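Superoxide dismutase [Fe] (Sulfolobus acidocaldarius, PDB 1B06) destroys toxic superoxide radicals, using an iron ion in each subunit to convert them to hydrogen peroxide and dioxygen. Local coordinates at residues H84-N89 with L163-I168; T136-D141 with L147-V152; G103-L108 with V195-A200. One frame throughout, in Å; residues are numbered along the deposited sequence.

In the fold
The touching residues of all three contacts are buried, but their depth differs. Contact 1 lies about 5 Å from the centre of the chain, contact 2 about 11 Å and contact 3 about 17 Å (centre to centre). Contact 1 joins the metal-bearing helix 67-89 to strand 165-170. Contact 2 pairs the other two strands of the same three-stranded sheet, and Leu138 carries backbone bonds to Ile166 and Leu167 of contact 1. Contact 3 joins helices 103-113 and 197-205 beside that sheet. Contact 2 adds backbone hydrogen bonds to side-chain packing, while contacts 1 and 3 are mainly apolar across their segments. Contacts 1 and 2 also reach the second subunit; contact 3 touches no other chain.

Contact 1 of 3, residues H84-N89 with L163-I168; sequences HAIYWN and LPVILI. With FE (Fe (III) ion), chain G.
The iron(III) ion is held by His84 NE2 at 2.2 Å and by a water at 2.1 Å, while Ile86 and Tyr87 of the same helix pack on Ile168. His33, Asp170 and His174 complete the metal site, and Gly80 O accepts a hydrogen bond from His84 ND1, which, with the metal bond, is consistent with a fixed rotation of the imidazole.

No hydrogen bond crosses the segments; the packing is mainly apolar. The two branches of Ile86 have separate partners. Its CG2 meets Ile168 CG2 at 3.9 Å, the two side chains crossing at about a right angle. Its other branch ends in CD1, which lies 4.1 Å from Val165 CB. Ile168 carries CG2 between its backbone N and carbonyl carbon, and this brings the methyl to 4.0 Å from Tyr87 CA as well. The Tyr87 ring turns an edge to the backbone of the same Ile168: Ile168 O lies near the ring plane, 3.9 Å from Tyr87 CD1. The Tyr87 hydroxyl is hydrogen-bonded to Tyr187 OH.

Ile166 and Leu167 together oppose the single residue Leu138 of the neighbouring strand, which makes a classic bulge, and Glu162 of the second subunit accepts from Val165 N. The helix of the alpha-hairpin domain thus rests on the sheet of the C-terminal domain, with three histidines, one aspartate and a water around the metal, the active site of iron/manganese superoxide dismutases.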
ATOM      1  N   HIS A  84      -2.431   2.965  19.449  1.00 12.45           N
ATOM      2  CA  HIS A  84      -3.343   2.462  20.467  1.00 15.28           C
ATOM      3  C   HIS A  84      -3.134   3.235  21.764  1.00 18.42           C
ATOM      4  O   HIS A  84      -4.081   3.491  22.504  1.00 21.21           O
ATOM      5  CB  HIS A  84      -3.117   0.967  20.696  1.00 15.65           C
ATOM      6  CG  HIS A  84      -3.868   0.104  19.737  1.00 10.44           C
ATOM      7  ND1 HIS A  84      -3.353  -0.266  18.515  1.00 15.93           N
ATOM      8  CD2 HIS A  84      -5.122  -0.400  19.787  1.00 13.96           C
ATOM      9  CE1 HIS A  84      -4.260  -0.958  17.850  1.00 16.77           C
ATOM     10  NE2 HIS A  84      -5.343  -1.053  18.600  1.00 15.00           N
ATOM     11  N   ALA A  85      -1.889   3.617  22.023  1.00 17.75           N
ATOM     12  CA  ALA A  85      -1.554   4.370  23.221  1.00 15.26           C
ATOM     13  C   ALA A  85      -2.270   5.718  23.210  1.00 15.39           C
ATOM     14  O   ALA A  85      -2.730   6.194  24.246  1.00 18.92           O
ATOM     15  CB  ALA A  85      -0.055   4.572  23.303  1.00 13.09           C
ATOM     16  N   ILE A  86      -2.363   6.340  22.041  1.00 17.01           N
ATOM     17  CA  ILE A  86      -3.052   7.622  21.938  1.00 15.82           C
ATOM     18  C   ILE A  86      -4.561   7.397  22.073  1.00 17.44           C
ATOM     19  O   ILE A  86      -5.256   8.139  22.768  1.00 20.13           O
ATOM     20  CB  ILE A  86      -2.781   8.293  20.576  1.00 14.54           C
ATOM     21  CG1 ILE A  86      -1.300   8.653  20.459  1.00 14.52           C
ATOM     22  CG2 ILE A  86      -3.631   9.545  20.433  1.00 10.62           C
ATOM     23  CD1 ILE A  86      -0.841   8.896  19.032  1.00 11.12           C
ATOM     24  N   TYR A  87      -5.045   6.360  21.398  1.00 16.49           N
ATOM     25  CA  TYR A  87      -6.457   5.988  21.386  1.00 13.43           C
ATOM     26  C   TYR A  87      -7.061   5.857  22.789  1.00 18.04           C
ATOM     27  O   TYR A  87      -8.117   6.431  23.067  1.00 14.31           O
ATOM     28  CB  TYR A  87      -6.606   4.676  20.613  1.00 15.90           C
ATOM     29  CG  TYR A  87      -8.012   4.134  20.472  1.00 12.24           C
ATOM     30  CD1 TYR A  87      -9.040   4.909  19.936  1.00 15.99           C
ATOM     31  CD2 TYR A  87      -8.298   2.817  20.825  1.00 15.51           C
ATOM     32  CE1 TYR A  87     -10.329   4.375  19.749  1.00 16.63           C
ATOM     33  CE2 TYR A  87      -9.572   2.274  20.644  1.00 16.25           C
ATOM     34  CZ  TYR A  87     -10.582   3.053  20.107  1.00 16.75           C
ATOM     35  OH  TYR A  87     -11.832   2.503  19.926  1.00 16.29           O
ATOM     36  N   TRP A  88      -6.391   5.117  23.672  1.00 17.04           N
ATOM     37  CA  TRP A  88      -6.887   4.927  25.035  1.00 16.81           C
ATOM     38  C   TRP A  88      -7.014   6.255  25.772  1.00 16.12           C
ATOM     39  O   TRP A  88      -7.992   6.490  26.474  1.00 20.29           O
ATOM     40  CB  TRP A  88      -5.965   4.011  25.844  1.00 13.00           C
ATOM     41  CG  TRP A  88      -5.677   2.673  25.219  1.00 15.28           C
ATOM     42  CD1 TRP A  88      -4.458   2.071  25.117  1.00 14.90           C
ATOM     43  CD2 TRP A  88      -6.621   1.769  24.624  1.00 16.45           C
ATOM     44  NE1 TRP A  88      -4.578   0.851  24.499  1.00 19.59           N
ATOM     45  CE2 TRP A  88      -5.893   0.638  24.185  1.00 18.33           C
ATOM     46  CE3 TRP A  88      -8.006   1.802  24.420  1.00 19.62           C
ATOM     47  CZ2 TRP A  88      -6.506  -0.452  23.551  1.00 13.10           C
ATOM     48  CZ3 TRP A  88      -8.617   0.714  23.788  1.00 18.01           C
ATOM     49  CH2 TRP A  88      -7.863  -0.396  23.363  1.00 19.06           C
ATOM     50  N   ASN A  89      -6.020   7.120  25.610  1.00 14.76           N
ATOM     51  CA  ASN A  89      -6.016   8.417  26.274  1.00 13.84           C
ATOM     52  C   ASN A  89      -6.941   9.425  25.609  1.00 15.98           C
ATOM     53  O   ASN A  89      -7.341  10.415  26.228  1.00 16.74           O
ATOM     54  CB  ASN A  89      -4.599   8.982  26.304  1.00 17.76           C
ATOM     55  CG  ASN A  89      -3.723   8.281  27.314  1.00 21.91           C
ATOM     56  OD1 ASN A  89      -4.051   8.220  28.493  1.00 28.58           O
ATOM     57  ND2 ASN A  89      -2.601   7.746  26.858  1.00 30.45           N
ATOM     58  N   LEU A 163       3.569  15.126  11.705  1.00 15.33           N
ATOM     59  CA  LEU A 163       2.431  15.808  12.307  1.00 15.39           C
ATOM     60  C   LEU A 163       1.850  15.072  13.514  1.00 15.27           C
ATOM     61  O   LEU A 163       1.705  13.849  13.500  1.00 16.41           O
ATOM     62  CB  LEU A 163       1.337  16.026  11.256  1.00 10.64           C
ATOM     63  CG  LEU A 163       1.711  16.823  10.003  1.00 13.05           C
ATOM     64  CD1 LEU A 163       0.441  17.285   9.304  1.00 11.78           C
ATOM     65  CD2 LEU A 163       2.576  18.016  10.374  1.00 12.09           C
ATOM     66  N   PRO A 164       1.539  15.813  14.592  1.00 16.09           N
ATOM     67  CA  PRO A 164       0.967  15.235  15.814  1.00 16.47           C
ATOM     68  C   PRO A 164      -0.510  14.886  15.659  1.00 16.05           C
ATOM     69  O   PRO A 164      -1.255  15.558  14.941  1.00 15.99           O
ATOM     70  CB  PRO A 164       1.175  16.328  16.859  1.00 12.80           C
ATOM     71  CG  PRO A 164       1.142  17.588  16.067  1.00 13.03           C
ATOM     72  CD  PRO A 164       1.767  17.263  14.730  1.00 16.37           C
ATOM     73  N   VAL A 165      -0.921  13.829  16.345  1.00 15.71           N
ATOM     74  CA  VAL A 165      -2.298  13.368  16.309  1.00 16.37           C
ATOM     75  C   VAL A 165      -3.084  14.102  17.392  1.00 16.34           C
ATOM     76  O   VAL A 165      -2.664  14.139  18.543  1.00 18.94           O
ATOM     77  CB  VAL A 165      -2.358  11.854  16.569  1.00 16.06           C
ATOM     78  CG1 VAL A 165      -3.801  11.391  16.627  1.00 17.95           C
ATOM     79  CG2 VAL A 165      -1.597  11.115  15.479  1.00 14.50           C
ATOM     80  N   ILE A 166      -4.217  14.690  17.019  1.00 20.38           N
ATOM     81  CA  ILE A 166      -5.056  15.422  17.970  1.00 14.29           C
ATOM     82  C   ILE A 166      -6.292  14.604  18.360  1.00 19.15           C
ATOM     83  O   ILE A 166      -6.697  14.584  19.525  1.00 16.62           O
ATOM     84  CB  ILE A 166      -5.535  16.772  17.377  1.00 16.40           C
ATOM     85  CG1 ILE A 166      -4.337  17.662  17.045  1.00 13.43           C
ATOM     86  CG2 ILE A 166      -6.454  17.483  18.363  1.00 11.60           C
ATOM     87  CD1 ILE A 166      -3.441  17.959  18.238  1.00 16.05           C
ATOM     88  N   LEU A 167      -6.883  13.937  17.369  1.00 16.92           N
ATOM     89  CA  LEU A 167      -8.077  13.114  17.556  1.00 15.47           C
ATOM     90  C   LEU A 167      -7.910  11.832  16.744  1.00 15.66           C
ATOM     91  O   LEU A 167      -7.351  11.858  15.651  1.00 16.98           O
ATOM     92  CB  LEU A 167      -9.317  13.882  17.079  1.00 15.12           C
ATOM     93  CG  LEU A 167     -10.696  13.260  17.331  1.00 17.63           C
ATOM     94  CD1 LEU A 167     -10.989  13.229  18.819  1.00 17.63           C
ATOM     95  CD2 LEU A 167     -11.762  14.070  16.599  1.00 16.29           C
ATOM     96  N   ILE A 168      -8.397  10.711  17.264  1.00 15.07           N
ATOM     97  CA  ILE A 168      -8.240   9.452  16.547  1.00 12.89           C
ATOM     98  C   ILE A 168      -9.285   8.388  16.867  1.00 13.00           C
ATOM     99  O   ILE A 168      -9.723   8.253  18.009  1.00 15.81           O
ATOM    100  CB  ILE A 168      -6.847   8.856  16.832  1.00 16.13           C
ATOM    101  CG1 ILE A 168      -6.622   7.601  15.988  1.00 20.55           C
ATOM    102  CG2 ILE A 168      -6.719   8.542  18.314  1.00 14.04           C
ATOM    103  CD1 ILE A 168      -5.163   7.241  15.822  1.00 23.39           C
TER
HETATM  104 FE    FE G 322      -7.179  -1.596  17.529  1.00 18.06          FE
HETATM  105  O   HOH W   1      -6.221  -1.267  15.714  1.00 15.16           O

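Contact 2 of 3, residues T136-D141 with L147-V152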
ATOM      1  N   THR A 136      -8.971   6.813  11.460  1.00  9.05           N
ATOM      2  CA  THR A 136      -9.262   8.124  10.896  1.00 12.27           C
ATOM      3  C   THR A 136      -8.655   9.041  11.938  1.00 11.19           C
ATOM      4  O   THR A 136      -8.939   8.926  13.133  1.00 12.89           O
ATOM      5  CB  THR A 136     -10.755   8.412  10.720  1.00 12.14           C
ATOM      6  OG1 THR A 136     -11.285   7.549   9.705  1.00 16.41           O
ATOM      7  CG2 THR A 136     -10.952   9.850  10.257  1.00 11.94           C
ATOM      8  N   VAL A 137      -7.790   9.932  11.483  1.00 10.96           N
ATOM      9  CA  VAL A 137      -7.069  10.818  12.377  1.00 11.91           C
ATOM     10  C   VAL A 137      -7.232  12.287  12.041  1.00 10.73           C
ATOM     11  O   VAL A 137      -7.555  12.645  10.910  1.00 15.95           O
ATOM     12  CB  VAL A 137      -5.557  10.476  12.320  1.00 12.91           C
ATOM     13  CG1 VAL A 137      -4.806  11.213  13.390  1.00 20.01           C
ATOM     14  CG2 VAL A 137      -5.357   8.976  12.473  1.00 16.09           C
ATOM     15  N   LEU A 138      -7.015  13.132  13.042  1.00 11.86           N
ATOM     16  CA  LEU A 138      -7.055  14.574  12.856  1.00 14.57           C
ATOM     17  C   LEU A 138      -5.676  15.062  13.284  1.00 15.12           C
ATOM     18  O   LEU A 138      -5.310  14.946  14.458  1.00 13.69           O
ATOM     19  CB  LEU A 138      -8.125  15.232  13.728  1.00 10.84           C
ATOM     20  CG  LEU A 138      -8.182  16.746  13.498  1.00 13.92           C
ATOM     21  CD1 LEU A 138      -8.751  17.015  12.114  1.00 17.01           C
ATOM     22  CD2 LEU A 138      -9.032  17.421  14.558  1.00 17.99           C
ATOM     23  N   TYR A 139      -4.905  15.571  12.327  1.00 12.07           N
ATOM     24  CA  TYR A 139      -3.565  16.072  12.609  1.00 12.82           C
ATOM     25  C   TYR A 139      -3.619  17.580  12.728  1.00 15.38           C
ATOM     26  O   TYR A 139      -4.565  18.218  12.278  1.00 17.74           O
ATOM     27  CB  TYR A 139      -2.587  15.777  11.459  1.00 11.18           C
ATOM     28  CG  TYR A 139      -2.377  14.332  11.088  1.00 13.93           C
ATOM     29  CD1 TYR A 139      -1.587  13.497  11.876  1.00 14.26           C
ATOM     30  CD2 TYR A 139      -2.934  13.808   9.920  1.00 12.93           C
ATOM     31  CE1 TYR A 139      -1.353  12.169  11.511  1.00 14.28           C
ATOM     32  CE2 TYR A 139      -2.710  12.487   9.544  1.00 15.56           C
ATOM     33  CZ  TYR A 139      -1.918  11.672  10.343  1.00 15.78           C
ATOM     34  OH  TYR A 139      -1.697  10.367   9.976  1.00 17.80           O
ATOM     35  N   TYR A 140      -2.590  18.150  13.337  1.00 13.64           N
ATOM     36  CA  TYR A 140      -2.500  19.591  13.414  1.00 17.96           C
ATOM     37  C   TYR A 140      -1.253  19.913  12.607  1.00 16.13           C
ATOM     38  O   TYR A 140      -0.164  19.450  12.944  1.00 15.14           O
ATOM     39  CB  TYR A 140      -2.310  20.087  14.842  1.00 15.02           C
ATOM     40  CG  TYR A 140      -1.953  21.553  14.855  1.00 15.53           C
ATOM     41  CD1 TYR A 140      -2.812  22.497  14.290  1.00 15.78           C
ATOM     42  CD2 TYR A 140      -0.741  21.997  15.387  1.00 17.00           C
ATOM     43  CE1 TYR A 140      -2.475  23.845  14.251  1.00 16.64           C
ATOM     44  CE2 TYR A 140      -0.394  23.346  15.354  1.00 17.98           C
ATOM     45  CZ  TYR A 140      -1.266  24.264  14.782  1.00 21.08           C
ATOM     46  OH  TYR A 140      -0.935  25.601  14.735  1.00 25.29           O
ATOM     47  N   ASP A 141      -1.414  20.675  11.530  1.00 16.82           N
ATOM     48  CA  ASP A 141      -0.280  21.038  10.696  1.00 14.84           C
ATOM     49  C   ASP A 141       0.265  22.390  11.116  1.00 16.93           C
ATOM     50  O   ASP A 141      -0.332  23.426  10.838  1.00 15.70           O
ATOM     51  CB  ASP A 141      -0.687  21.085   9.225  1.00 17.26           C
ATOM     52  CG  ASP A 141       0.487  21.374   8.311  1.00 19.67           C
ATOM     53  OD1 ASP A 141       1.639  21.187   8.752  1.00 19.15           O
ATOM     54  OD2 ASP A 141       0.262  21.793   7.156  1.00 24.71           O
ATOM     55  N   LEU A 147      -6.104  21.869  10.548  1.00 17.99           N
ATOM     56  CA  LEU A 147      -6.408  20.664  11.303  1.00 19.57           C
ATOM     57  C   LEU A 147      -6.779  19.704  10.167  1.00 22.32           C
ATOM     58  O   LEU A 147      -7.903  19.724   9.660  1.00 28.11           O
ATOM     59  CB  LEU A 147      -7.604  20.902  12.231  1.00 17.37           C
ATOM     60  CG  LEU A 147      -7.336  21.724  13.490  1.00 16.70           C
ATOM     61  CD1 LEU A 147      -8.648  22.068  14.160  1.00 20.99           C
ATOM     62  CD2 LEU A 147      -6.454  20.936  14.431  1.00 14.83           C
ATOM     63  N   GLN A 148      -5.821  18.882   9.757  1.00 19.91           N
ATOM     64  CA  GLN A 148      -6.027  17.967   8.641  1.00 14.98           C
ATOM     65  C   GLN A 148      -6.606  16.597   8.968  1.00 12.60           C
ATOM     66  O   GLN A 148      -6.054  15.856   9.780  1.00 16.22           O
ATOM     67  CB  GLN A 148      -4.702  17.797   7.887  1.00 14.47           C
ATOM     68  CG  GLN A 148      -4.804  16.952   6.642  1.00 15.40           C
ATOM     69  CD  GLN A 148      -5.576  17.636   5.536  1.00 14.52           C
ATOM     70  OE1 GLN A 148      -5.288  18.776   5.172  1.00 18.14           O
ATOM     71  NE2 GLN A 148      -6.567  16.940   4.992  1.00 15.64           N
ATOM     72  N   ILE A 149      -7.717  16.265   8.319  1.00 12.62           N
ATOM     73  CA  ILE A 149      -8.359  14.967   8.502  1.00 10.63           C
ATOM     74  C   ILE A 149      -7.688  13.975   7.559  1.00 12.07           C
ATOM     75  O   ILE A 149      -7.311  14.335   6.445  1.00  9.99           O
ATOM     76  CB  ILE A 149      -9.854  15.001   8.127  1.00 10.78           C
ATOM     77  CG1 ILE A 149     -10.646  15.821   9.141  1.00 15.02           C
ATOM     78  CG2 ILE A 149     -10.403  13.579   8.070  1.00 12.77           C
ATOM     79  CD1 ILE A 149     -12.096  16.022   8.739  1.00 16.10           C
ATOM     80  N   MET A 150      -7.544  12.728   7.992  1.00 12.24           N
ATOM     81  CA  MET A 150      -6.934  11.719   7.136  1.00 11.80           C
ATOM     82  C   MET A 150      -7.359  10.305   7.514  1.00 10.14           C
ATOM     83  O   MET A 150      -7.552   9.992   8.688  1.00  8.22           O
ATOM     84  CB  MET A 150      -5.402  11.831   7.191  1.00 14.25           C
ATOM     85  CG  MET A 150      -4.656  10.892   6.230  1.00 12.80           C
ATOM     86  SD  MET A 150      -5.100  11.087   4.472  1.00 14.54           S
ATOM     87  CE  MET A 150      -4.773  12.811   4.257  1.00 10.58           C
ATOM     88  N   THR A 151      -7.532   9.459   6.505  1.00  8.16           N
ATOM     89  CA  THR A 151      -7.876   8.073   6.744  1.00  8.72           C
ATOM     90  C   THR A 151      -6.566   7.303   6.585  1.00  7.17           C
ATOM     91  O   THR A 151      -5.880   7.416   5.571  1.00  6.89           O
ATOM     92  CB  THR A 151      -8.921   7.547   5.731  1.00 10.65           C
ATOM     93  OG1 THR A 151      -8.550   7.937   4.404  1.00 15.42           O
ATOM     94  CG2 THR A 151     -10.301   8.103   6.055  1.00 13.70           C
ATOM     95  N   VAL A 152      -6.209   6.539   7.607  1.00 12.23           N
ATOM     96  CA  VAL A 152      -4.980   5.764   7.582  1.00  9.31           C
ATOM     97  C   VAL A 152      -5.321   4.296   7.353  1.00 12.21           C
ATOM     98  O   VAL A 152      -6.183   3.730   8.039  1.00 11.99           O
ATOM     99  CB  VAL A 152      -4.206   5.947   8.915  1.00 11.39           C
ATOM    100  CG1 VAL A 152      -3.018   5.002   8.987  1.00 10.26           C
ATOM    101  CG2 VAL A 152      -3.743   7.390   9.036  1.00  7.78           C
TER
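Tyr139 runs alongside the neighbouring segment 147-152, from CB to hydroxyl. CB starts 3.9 Å from Gln148 O. Further out, CD2 is 3.7 Å from the same Gln148 O. The ring edge then comes to Met150, with CE2 3.6 Å from Met150 CB and that atom near the ring plane. At the tip, OH lies 3.7 Å from Val152 CG2 and is hydrogen-bonded to His159 ND1. One ring face has Val137 CG1 near its rim. CG is anti to the carbonyl carbon (chi1 -59°), which lays the ring along the paired strand. An alanine here has no ring or hydroxyl, and His159 ND1 would probably be left without this mate, with a gap beside Met150 and Val152.

The two segments form an antiparallel beta hairpin in the C-terminal domain. Val137 pairs with Met150 and Tyr139 with Gln148 as hydrogen-bonded pairs. Val137 N gives a straight bond to Met150 O (2.8 Å, 172°), and Tyr139 N reaches Gln148 O at 2.8 Å. The return bond from Gln148 N to Tyr139 O is weak.

Thr136, Leu138, Tyr140, Leu147, Ile149 and Thr151 share the other face. There Leu138 CD1 meets Ile149 CG1 at 3.7 Å, and Phe119 of helix 116-129 also touches Leu138. On the Tyr139 face, Gln148 and Met150 pack on Leu74 and Leu71 of the second subunit.

Contact 3 of 3, residues G103-L108 with V195-A200; sequences GALADL and VNWDDA
Leu105 and Trp197 meet at about a right angle where two helices of the C-terminal alpha/beta domain come together, beside the three-stranded sheet. Leu105 lies in the first turns of helix 103-113, and Trp197 in the first turn of helix 197-205. The leucine comes to the edge of the indole, not over a face. Its CD2 methyl lies near the ring plane, 3.5 Å from Trp197 CE3. The same methyl is 3.6 Å from Trp197 CZ3, so it sits against the CE3-CZ3 bond of the six-membered ring. CG of Leu105 stands anti to its own backbone N (chi1 -180°), which extends the side chain toward the other helix.

Val195, two residues earlier in the same segment, packs on one face of the indole. Val195 CG1 stands 3.6 Å above the plane of the Trp197 ring, over its centre. The ring therefore has a methyl on one face and another at its edge. NE1 makes a weak hydrogen bond to Gly99 O.

No hydrogen bond crosses the two segments directly. Glu201, one residue beyond the second segment, supplies a polar link: its carboxylate accepts from the backbone N of Ala104 and of Leu105. Ile166 of strand 165-170 packs on both Leu105 and Ala200, placing the pair next to the sheet.

Asn196 is the N-cap of helix 197-205, and its OD1 accepts weak bonds from the backbone N of Asp198 and of Asp199. One turn into that helix, Ala200 CB also meets the leucine, 3.8 Å from Leu105 CD2.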
ATOM      1  N   GLY A 103     -11.651  25.516  24.336  1.00 15.84           N
ATOM      2  CA  GLY A 103     -10.325  26.076  24.155  1.00 16.17           C
ATOM      3  C   GLY A 103      -9.948  26.374  22.719  1.00 13.86           C
ATOM      4  O   GLY A 103     -10.805  26.640  21.882  1.00 16.28           O
ATOM      5  N   ALA A 104      -8.649  26.328  22.447  1.00 15.65           N
ATOM      6  CA  ALA A 104      -8.105  26.600  21.124  1.00 15.78           C
ATOM      7  C   ALA A 104      -8.639  25.645  20.069  1.00 16.72           C
ATOM      8  O   ALA A 104      -8.862  26.036  18.920  1.00 18.31           O
ATOM      9  CB  ALA A 104      -6.592  26.517  21.168  1.00 17.89           C
ATOM     10  N   LEU A 105      -8.845  24.392  20.455  1.00 16.73           N
ATOM     11  CA  LEU A 105      -9.350  23.391  19.520  1.00 16.70           C
ATOM     12  C   LEU A 105     -10.732  23.761  18.999  1.00 17.83           C
ATOM     13  O   LEU A 105     -10.981  23.706  17.798  1.00 21.57           O
ATOM     14  CB  LEU A 105      -9.403  22.007  20.180  1.00 13.88           C
ATOM     15  CG  LEU A 105      -9.921  20.873  19.282  1.00 20.31           C
ATOM     16  CD1 LEU A 105      -9.024  20.718  18.063  1.00 15.89           C
ATOM     17  CD2 LEU A 105      -9.965  19.579  20.065  1.00 14.42           C
ATOM     18  N   ALA A 106     -11.634  24.135  19.902  1.00 17.22           N
ATOM     19  CA  ALA A 106     -12.987  24.508  19.504  1.00 18.30           C
ATOM     20  C   ALA A 106     -12.954  25.736  18.600  1.00 17.41           C
ATOM     21  O   ALA A 106     -13.766  25.865  17.691  1.00 21.99           O
ATOM     22  CB  ALA A 106     -13.845  24.781  20.737  1.00 15.71           C
ATOM     23  N   ASP A 107     -12.006  26.631  18.852  1.00 16.61           N
ATOM     24  CA  ASP A 107     -11.874  27.844  18.057  1.00 21.23           C
ATOM     25  C   ASP A 107     -11.388  27.542  16.640  1.00 20.63           C
ATOM     26  O   ASP A 107     -11.890  28.109  15.674  1.00 20.61           O
ATOM     27  CB  ASP A 107     -10.910  28.815  18.739  1.00 22.45           C
ATOM     28  CG  ASP A 107     -10.616  30.025  17.893  1.00 23.75           C
ATOM     29  OD1 ASP A 107     -11.567  30.775  17.588  1.00 26.94           O
ATOM     30  OD2 ASP A 107      -9.436  30.220  17.532  1.00 31.07           O
ATOM     31  N   LEU A 108     -10.410  26.649  16.523  1.00 18.87           N
ATOM     32  CA  LEU A 108      -9.870  26.282  15.217  1.00 21.60           C
ATOM     33  C   LEU A 108     -10.911  25.526  14.399  1.00 19.83           C
ATOM     34  O   LEU A 108     -11.016  25.719  13.191  1.00 22.28           O
ATOM     35  CB  LEU A 108      -8.610  25.420  15.378  1.00 21.78           C
ATOM     36  CG  LEU A 108      -7.329  26.152  15.797  1.00 25.99           C
ATOM     37  CD1 LEU A 108      -6.117  25.240  15.626  1.00 22.20           C
ATOM     38  CD2 LEU A 108      -7.172  27.412  14.963  1.00 24.49           C
ATOM     39  N   VAL A 195     -15.372  10.514  23.510  1.00 17.24           N
ATOM     40  CA  VAL A 195     -14.192  11.258  23.091  1.00 17.59           C
ATOM     41  C   VAL A 195     -13.705  12.144  24.231  1.00 18.86           C
ATOM     42  O   VAL A 195     -14.491  12.849  24.855  1.00 22.45           O
ATOM     43  CB  VAL A 195     -14.489  12.141  21.857  1.00 17.84           C
ATOM     44  CG1 VAL A 195     -13.354  13.110  21.627  1.00 11.30           C
ATOM     45  CG2 VAL A 195     -14.682  11.269  20.632  1.00 16.24           C
ATOM     46  N   ASN A 196     -12.404  12.108  24.497  1.00 18.38           N
ATOM     47  CA  ASN A 196     -11.821  12.913  25.563  1.00 16.84           C
ATOM     48  C   ASN A 196     -11.278  14.218  24.991  1.00 18.23           C
ATOM     49  O   ASN A 196     -10.117  14.306  24.591  1.00 18.87           O
ATOM     50  CB  ASN A 196     -10.704  12.129  26.253  1.00 17.57           C
ATOM     51  CG  ASN A 196     -10.147  12.845  27.460  1.00 13.98           C
ATOM     52  OD1 ASN A 196     -10.501  13.986  27.738  1.00 21.06           O
ATOM     53  ND2 ASN A 196      -9.266  12.176  28.184  1.00 19.46           N
ATOM     54  N   TRP A 197     -12.133  15.233  24.961  1.00 19.41           N
ATOM     55  CA  TRP A 197     -11.763  16.532  24.424  1.00 18.30           C
ATOM     56  C   TRP A 197     -10.677  17.248  25.221  1.00 20.33           C
ATOM     57  O   TRP A 197      -9.967  18.099  24.683  1.00 22.76           O
ATOM     58  CB  TRP A 197     -13.011  17.405  24.307  1.00 19.91           C
ATOM     59  CG  TRP A 197     -13.916  16.938  23.211  1.00 20.98           C
ATOM     60  CD1 TRP A 197     -15.168  16.407  23.349  1.00 19.36           C
ATOM     61  CD2 TRP A 197     -13.623  16.917  21.804  1.00 19.44           C
ATOM     62  NE1 TRP A 197     -15.671  16.055  22.115  1.00 21.01           N
ATOM     63  CE2 TRP A 197     -14.744  16.358  21.151  1.00 19.84           C
ATOM     64  CE3 TRP A 197     -12.520  17.317  21.034  1.00 17.43           C
ATOM     65  CZ2 TRP A 197     -14.797  16.187  19.760  1.00 20.25           C
ATOM     66  CZ3 TRP A 197     -12.573  17.146  19.647  1.00 18.76           C
ATOM     67  CH2 TRP A 197     -13.705  16.585  19.029  1.00 17.70           C
ATOM     68  N   ASP A 198     -10.539  16.908  26.498  1.00 19.92           N
ATOM     69  CA  ASP A 198      -9.510  17.531  27.327  1.00 23.41           C
ATOM     70  C   ASP A 198      -8.156  17.052  26.827  1.00 20.95           C
ATOM     71  O   ASP A 198      -7.224  17.836  26.669  1.00 22.10           O
ATOM     72  CB  ASP A 198      -9.687  17.144  28.794  1.00 35.26           C
ATOM     73  CG  ASP A 198     -10.719  17.998  29.496  1.00 50.92           C
ATOM     74  OD1 ASP A 198     -10.376  19.132  29.894  1.00 62.48           O
ATOM     75  OD2 ASP A 198     -11.873  17.541  29.645  1.00 61.23           O
ATOM     76  N   ASP A 199      -8.061  15.751  26.578  1.00 17.13           N
ATOM     77  CA  ASP A 199      -6.838  15.157  26.068  1.00 16.68           C
ATOM     78  C   ASP A 199      -6.503  15.788  24.713  1.00 16.61           C
ATOM     79  O   ASP A 199      -5.361  16.160  24.462  1.00 17.95           O
ATOM     80  CB  ASP A 199      -7.015  13.643  25.904  1.00 19.69           C
ATOM     81  CG  ASP A 199      -5.823  12.981  25.225  1.00 20.78           C
ATOM     82  OD1 ASP A 199      -4.779  12.814  25.888  1.00 19.20           O
ATOM     83  OD2 ASP A 199      -5.928  12.623  24.029  1.00 17.11           O
ATOM     84  N   ALA A 200      -7.505  15.914  23.844  1.00 15.28           N
ATOM     85  CA  ALA A 200      -7.296  16.495  22.521  1.00 14.79           C
ATOM     86  C   ALA A 200      -6.779  17.929  22.622  1.00 18.27           C
ATOM     87  O   ALA A 200      -5.836  18.303  21.925  1.00 18.47           O
ATOM     88  CB  ALA A 200      -8.592  16.455  21.718  1.00 12.99           C
TER